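Local coordinates for protein 4-methyl-5(B-hydroxyethyl)-thiazole monophosphate biosynthesis enzyme (Vibrio cholerae O1 biovar El Tor, PDB 3OT1) that is of unknown function but belongs to the DJ-1/PfpI family and may act in biosynthesis of the thiazole monophosphate precursor of thiamine, at residues Gly19-Glu22 against Met23-Val26; Ile28-Thr31 against Leu32-Gly36. One frame throughout, in Å; residues are numbered along the deposited sequence. Where two conformers were deposited one is given.

Interaction 1: residues Gly19-Glu22 against Met23-Val26; sequences GSEE and METV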
ATOM      1  N   GLY A  19      -0.989  15.535  -2.001  1.00  5.77           N
ATOM      2  CA  GLY A  19      -1.929  15.141  -0.991  1.00  5.28           C
ATOM      3  C   GLY A  19      -2.670  13.856  -1.241  1.00  4.65           C
ATOM      4  O   GLY A  19      -3.471  13.446  -0.393  1.00  5.37           O
ATOM      5  N   SER A  20      -2.448  13.210  -2.380  1.00  4.76           N
ATOM      6  CA  SER A  20      -3.022  11.900  -2.594  1.00  4.15           C
ATOM      7  C   SER A  20      -2.510  10.910  -1.554  1.00  4.13           C
ATOM      8  O   SER A  20      -1.364  10.993  -1.102  1.00  5.07           O
ATOM      9  CB  SER A  20      -2.712  11.364  -3.992  1.00  4.58           C
ATOM     10  OG  SER A  20      -3.378  12.106  -5.007  1.00  5.51           O
ATOM     11  N   GLU A  21      -3.374   9.986  -1.182  1.00  4.29           N
ATOM     12  CA  GLU A  21      -3.041   8.939  -0.211  1.00  3.95           C
ATOM     13  C   GLU A  21      -2.119   7.943  -0.918  1.00  4.09           C
ATOM     14  O   GLU A  21      -2.530   7.255  -1.870  1.00  4.05           O
ATOM     15  CB  GLU A  21      -4.287   8.288   0.350  1.00  4.54           C
ATOM     16  CG  GLU A  21      -4.194   7.933   1.834  1.00  4.62           C
ATOM     17  CD  GLU A  21      -3.093   6.987   2.150  1.00  5.45           C
ATOM     18  OE1 GLU A  21      -2.568   7.061   3.287  1.00  6.65           O
ATOM     19  OE2 GLU A  21      -2.736   6.170   1.283  1.00  5.55           O
ATOM     20  N   GLU A  22      -0.861   7.939  -0.506  1.00  4.25           N
ATOM     21  CA  GLU A  22       0.157   7.209  -1.245  1.00  3.96           C
ATOM     22  C   GLU A  22       0.024   5.706  -1.139  1.00  4.12           C
ATOM     23  O   GLU A  22       0.333   5.015  -2.107  1.00  4.21           O
ATOM     24  CB  GLU A  22       1.577   7.639  -0.843  1.00  4.85           C
ATOM     25  CG  GLU A  22       1.851   7.678   0.653  1.00  5.00           C
ATOM     26  CD  GLU A  22       1.570   9.058   1.229  1.00  5.16           C
ATOM     27  OE1 GLU A  22       0.384   9.372   1.402  1.00  5.54           O
ATOM     28  OE2 GLU A  22       2.520   9.816   1.481  1.00  6.22           O
HETATM   29  N   MSE A  23      -0.389   5.158   0.008  1.00  4.11           N
HETATM   30  CA  MSE A  23      -0.538   3.699   0.068  0.50  4.90           C
HETATM   31  C   MSE A  23      -1.735   3.275  -0.773  1.00  4.42           C
HETATM   32  O   MSE A  23      -1.676   2.244  -1.438  1.00  5.24           O
HETATM   33  CB  MSE A  23      -0.562   3.113   1.480  0.50  5.83           C
HETATM   34  CG  MSE A  23      -1.881   3.071   2.178  0.50  7.76           C
HETATM   35 SE   MSE A  23      -1.667   2.295   3.945  0.50 11.86          SE
HETATM   36  CE  MSE A  23      -2.707   0.633   3.890  0.50 12.80           C
ATOM     37  N   GLU A  24      -2.817   4.045  -0.758  1.00  4.44           N
ATOM     38  CA  GLU A  24      -3.916   3.711  -1.656  1.00  4.33           C
ATOM     39  C   GLU A  24      -3.454   3.701  -3.109  1.00  4.27           C
ATOM     40  O   GLU A  24      -3.758   2.803  -3.879  1.00  4.57           O
ATOM     41  CB  GLU A  24      -5.065   4.703  -1.480  1.00  5.24           C
ATOM     42  CG  GLU A  24      -5.718   4.643  -0.115  1.00  5.63           C
ATOM     43  CD  GLU A  24      -6.726   5.741   0.151  1.00  5.97           C
ATOM     44  OE1 GLU A  24      -7.110   6.484  -0.764  1.00  6.22           O
ATOM     45  OE2 GLU A  24      -7.133   5.851   1.355  1.00  6.87           O
ATOM     46  N   THR A  25      -2.751   4.756  -3.490  1.00  4.23           N
ATOM     47  CA  THR A  25      -2.258   4.889  -4.849  1.00  3.81           C
ATOM     48  C   THR A  25      -1.395   3.702  -5.250  1.00  4.37           C
ATOM     49  O   THR A  25      -1.596   3.111  -6.312  1.00  4.41           O
ATOM     50  CB  THR A  25      -1.439   6.197  -5.004  1.00  4.17           C
ATOM     51  OG1 THR A  25      -2.266   7.328  -4.695  1.00  4.47           O
ATOM     52  CG2 THR A  25      -0.917   6.346  -6.420  1.00  5.58           C
ATOM     53  N   VAL A  26      -0.411   3.378  -4.429  1.00  4.25           N
ATOM     54  CA  VAL A  26       0.558   2.365  -4.782  1.00  4.36           C
ATOM     55  C   VAL A  26      -0.069   0.969  -4.717  1.00  4.58           C
ATOM     56  O   VAL A  26       0.251   0.118  -5.538  1.00  4.79           O
ATOM     57  CB  VAL A  26       1.839   2.521  -3.945  1.00  4.40           C
ATOM     58  CG1 VAL A  26       2.785   1.374  -4.213  1.00  5.33           C
ATOM     59  CG2 VAL A  26       2.496   3.852  -4.259  1.00  5.01           C
TER
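E21 swings CG to chi1 -142° and then folds at chi2, which turns its carboxylate to the N-terminal end of the helix, where OE2 meets the N-H groups of M23 and E24; T25 sets OG1 beside its own backbone N, within reach of the E21 carbonyl. As the N-cap residue, E21 takes a nearly straight hydrogen bond from E24 N on OE2 (2.9 Å), which arrives almost along the C-O axis of the carboxylate. M23 N lies equally near E21 OE2 (2.9 Å), but its N-H points badly and the bond is weak. E21 O is gripped twice from T25: by the backbone N (3.0 Å) and by OG1 (2.8 Å), the hydroxyl lying 43° above the carbonyl plane. V26 N to E22 O (2.9 Å) continues the helical ladder. The chain of E24 runs roughly at right angles to that of E21, with OE1 against E21 CB (3.5 Å), and OE1 goes on to accept from G79 N. The other oxygen of E21, OE1, forms a salt bridge with a basic side chain of the other protein chain, while the E22 carboxylate is held by S53 OG and the backbone N of R54 and V56. E24 also packs on C111. The whole is a side-chain N-cap on the helix after the first strand of a DJ-1 fold; E24 beside C111 is consistent with the glutamate and nucleophile-elbow cysteine of that superfamily.

Interaction 2: residues Ile28-Thr31 against Leu32-Gly36; sequences IVDT and LVRAG
D30 and R34, one helical turn apart, slant across each other so that the guanidinium comes to the carboxylate with its edge and not its face. The arginine chain is extended from CG to NE and brings NE to D30 OD1 at 2.8 Å, a hydrogen bond within a salt bridge. OD1 lies close to the guanidinium plane and is approached on its syn side, 21° out of the carboxylate plane; the two flat groups are 27° apart. With chi1 at -177°, D30 CG is turned opposite its own N, which carries OD1 toward R34. Methylene CD of R34 brushes D30 OD1 as well (3.3 Å), and R34 NH2 has its own salt bridge, with an acidic side chain of the other protein chain. On another side of the helix I28 and L32 lie side by side and point the same way, touching at I28 CG2 and L32 CD1 (3.7 Å). V29 CG1 meets V33 CG2 more loosely at 4.2 Å. Beneath these side chains, the amides of L32, V33 and R34 bond to the carbonyls four residues back, the last from R34 N to D30 O at 2.9 Å; A35 N to T31 O is weak, as the helix begins to end. G36, at positive phi, is the C-prime residue of a Schellman motif, with G36 N on V33 O (3.0 Å) and F37 N on L32 O. V29, L32 and V33 rest on V39 of strand 38-43, I28 and T31 face helix 166-178, and A35 packs against that helix and helix 180-187.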
ATOM      1  N   ILE A  28      -3.146   0.342  -5.545  1.00  4.55           N
ATOM      2  CA  ILE A  28      -3.878   0.263  -6.809  1.00  4.76           C
ATOM      3  C   ILE A  28      -2.925  -0.040  -7.953  1.00  4.46           C
ATOM      4  O   ILE A  28      -3.175  -0.962  -8.731  1.00  5.16           O
ATOM      5  CB  ILE A  28      -4.668   1.571  -7.063  1.00  5.57           C
ATOM      6  CG1 ILE A  28      -5.791   1.742  -6.031  1.00  6.65           C
ATOM      7  CG2 ILE A  28      -5.203   1.603  -8.488  1.00  6.74           C
ATOM      8  CD1 ILE A  28      -6.303   3.165  -5.863  1.00  7.82           C
ATOM      9  N   VAL A  29      -1.868   0.741  -8.085  1.00  4.23           N
ATOM     10  CA  VAL A  29      -0.982   0.573  -9.223  1.00  4.38           C
ATOM     11  C   VAL A  29      -0.341  -0.822  -9.218  1.00  4.31           C
ATOM     12  O   VAL A  29      -0.350  -1.524 -10.210  1.00  4.41           O
ATOM     13  CB  VAL A  29       0.105   1.673  -9.238  1.00  4.67           C
ATOM     14  CG1 VAL A  29       1.145   1.363 -10.291  1.00  5.67           C
ATOM     15  CG2 VAL A  29      -0.534   3.057  -9.478  1.00  5.88           C
ATOM     16  N   ASP A  30       0.236  -1.189  -8.082  1.00  4.55           N
ATOM     17  CA  ASP A  30       0.967  -2.456  -7.954  1.00  4.49           C
ATOM     18  C   ASP A  30       0.030  -3.626  -8.256  1.00  4.41           C
ATOM     19  O   ASP A  30       0.348  -4.506  -9.059  1.00  5.13           O
ATOM     20  CB  ASP A  30       1.571  -2.509  -6.537  1.00  5.24           C
ATOM     21  CG  ASP A  30       2.416  -3.703  -6.240  1.00  5.51           C
ATOM     22  OD1 ASP A  30       2.174  -4.814  -6.717  1.00  6.67           O
ATOM     23  OD2 ASP A  30       3.362  -3.474  -5.442  1.00  7.50           O
ATOM     24  N   THR A  31      -1.134  -3.647  -7.629  1.00  4.54           N
ATOM     25  CA  THR A  31      -2.060  -4.754  -7.815  1.00  4.45           C
ATOM     26  C   THR A  31      -2.488  -4.887  -9.265  1.00  4.46           C
ATOM     27  O   THR A  31      -2.549  -5.992  -9.812  1.00  4.83           O
ATOM     28  CB  THR A  31      -3.271  -4.625  -6.864  1.00  4.78           C
ATOM     29  OG1 THR A  31      -2.793  -4.567  -5.513  1.00  5.83           O
ATOM     30  CG2 THR A  31      -4.213  -5.806  -6.973  1.00  6.11           C
ATOM     31  N   LEU A  32      -2.775  -3.770  -9.914  1.00  4.06           N
ATOM     32  CA  LEU A  32      -3.160  -3.841 -11.318  1.00  4.20           C
ATOM     33  C   LEU A  32      -2.007  -4.277 -12.214  1.00  4.06           C
ATOM     34  O   LEU A  32      -2.245  -5.016 -13.170  1.00  5.10           O
ATOM     35  CB  LEU A  32      -3.731  -2.493 -11.764  1.00  5.08           C
ATOM     36  CG  LEU A  32      -5.055  -2.087 -11.124  1.00  7.49           C
ATOM     37  CD1 LEU A  32      -5.376  -0.617 -11.392  1.00 10.46           C
ATOM     38  CD2 LEU A  32      -6.157  -2.995 -11.624  1.00 13.47           C
ATOM     39  N   VAL A  33      -0.783  -3.859 -11.908  1.00  4.42           N
ATOM     40  CA  VAL A  33       0.367  -4.319 -12.664  1.00  4.25           C
ATOM     41  C   VAL A  33       0.559  -5.841 -12.504  1.00  4.62           C
ATOM     42  O   VAL A  33       0.907  -6.545 -13.457  1.00  4.62           O
ATOM     43  CB  VAL A  33       1.629  -3.504 -12.286  1.00  4.36           C
ATOM     44  CG1 VAL A  33       2.866  -4.150 -12.861  1.00  5.28           C
ATOM     45  CG2 VAL A  33       1.480  -2.062 -12.780  1.00  6.21           C
ATOM     46  N   ARG A  34       0.306  -6.361 -11.316  1.00  4.20           N
ATOM     47  CA  ARG A  34       0.366  -7.784 -11.076  1.00  4.54           C
ATOM     48  C   ARG A  34      -0.604  -8.569 -11.945  1.00  4.98           C
ATOM     49  O   ARG A  34      -0.383  -9.748 -12.243  1.00  5.51           O
ATOM     50  CB  ARG A  34       0.104  -8.119  -9.597  1.00  4.47           C
ATOM     51  CG  ARG A  34       1.258  -7.738  -8.668  1.00  4.62           C
ATOM     52  CD  ARG A  34       0.827  -7.823  -7.220  1.00  5.80           C
ATOM     53  NE  ARG A  34       1.934  -7.608  -6.293  1.00  4.65           N
ATOM     54  CZ  ARG A  34       2.486  -8.511  -5.491  1.00  4.39           C
ATOM     55  NH1 ARG A  34       2.046  -9.757  -5.447  1.00  5.33           N
ATOM     56  NH2 ARG A  34       3.483  -8.111  -4.708  1.00  5.07           N
ATOM     57  N   ALA A  35      -1.707  -7.916 -12.288  1.00  4.63           N
ATOM     58  CA  ALA A  35      -2.751  -8.492 -13.132  1.00  4.96           C
ATOM     59  C   ALA A  35      -2.482  -8.311 -14.614  1.00  5.23           C
ATOM     60  O   ALA A  35      -3.339  -8.664 -15.432  1.00  7.76           O
ATOM     61  CB  ALA A  35      -4.112  -7.889 -12.769  1.00  6.40           C
ATOM     62  N   GLY A  36      -1.316  -7.801 -14.989  1.00  4.66           N
ATOM     63  CA  GLY A  36      -0.949  -7.666 -16.389  1.00  6.09           C
ATOM     64  C   GLY A  36      -1.480  -6.408 -17.044  1.00  6.19           C
ATOM     65  O   GLY A  36      -1.427  -6.280 -18.265  1.00  7.78           O
TER

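Overall arrangement
From the N terminus, strand 11-16 runs into the loop that interaction 1 joins to the start of helix 22-34; interaction 2 follows at the far end of the same helix, where the chain turns toward strand 38-43. The two are in series, neither nested nor crossed, with centres about 14 Å apart, and both are local. One caps the helix at its N terminus and the other closes it at its C terminus, so together they bracket the helical part of a beta-alpha-beta unit. Interaction 1 also meets the loops after strands 74-77 and 106-110, whereas interaction 2 meets strand 38-43 and helices 166-178 and 180-187; both border the other protein chain.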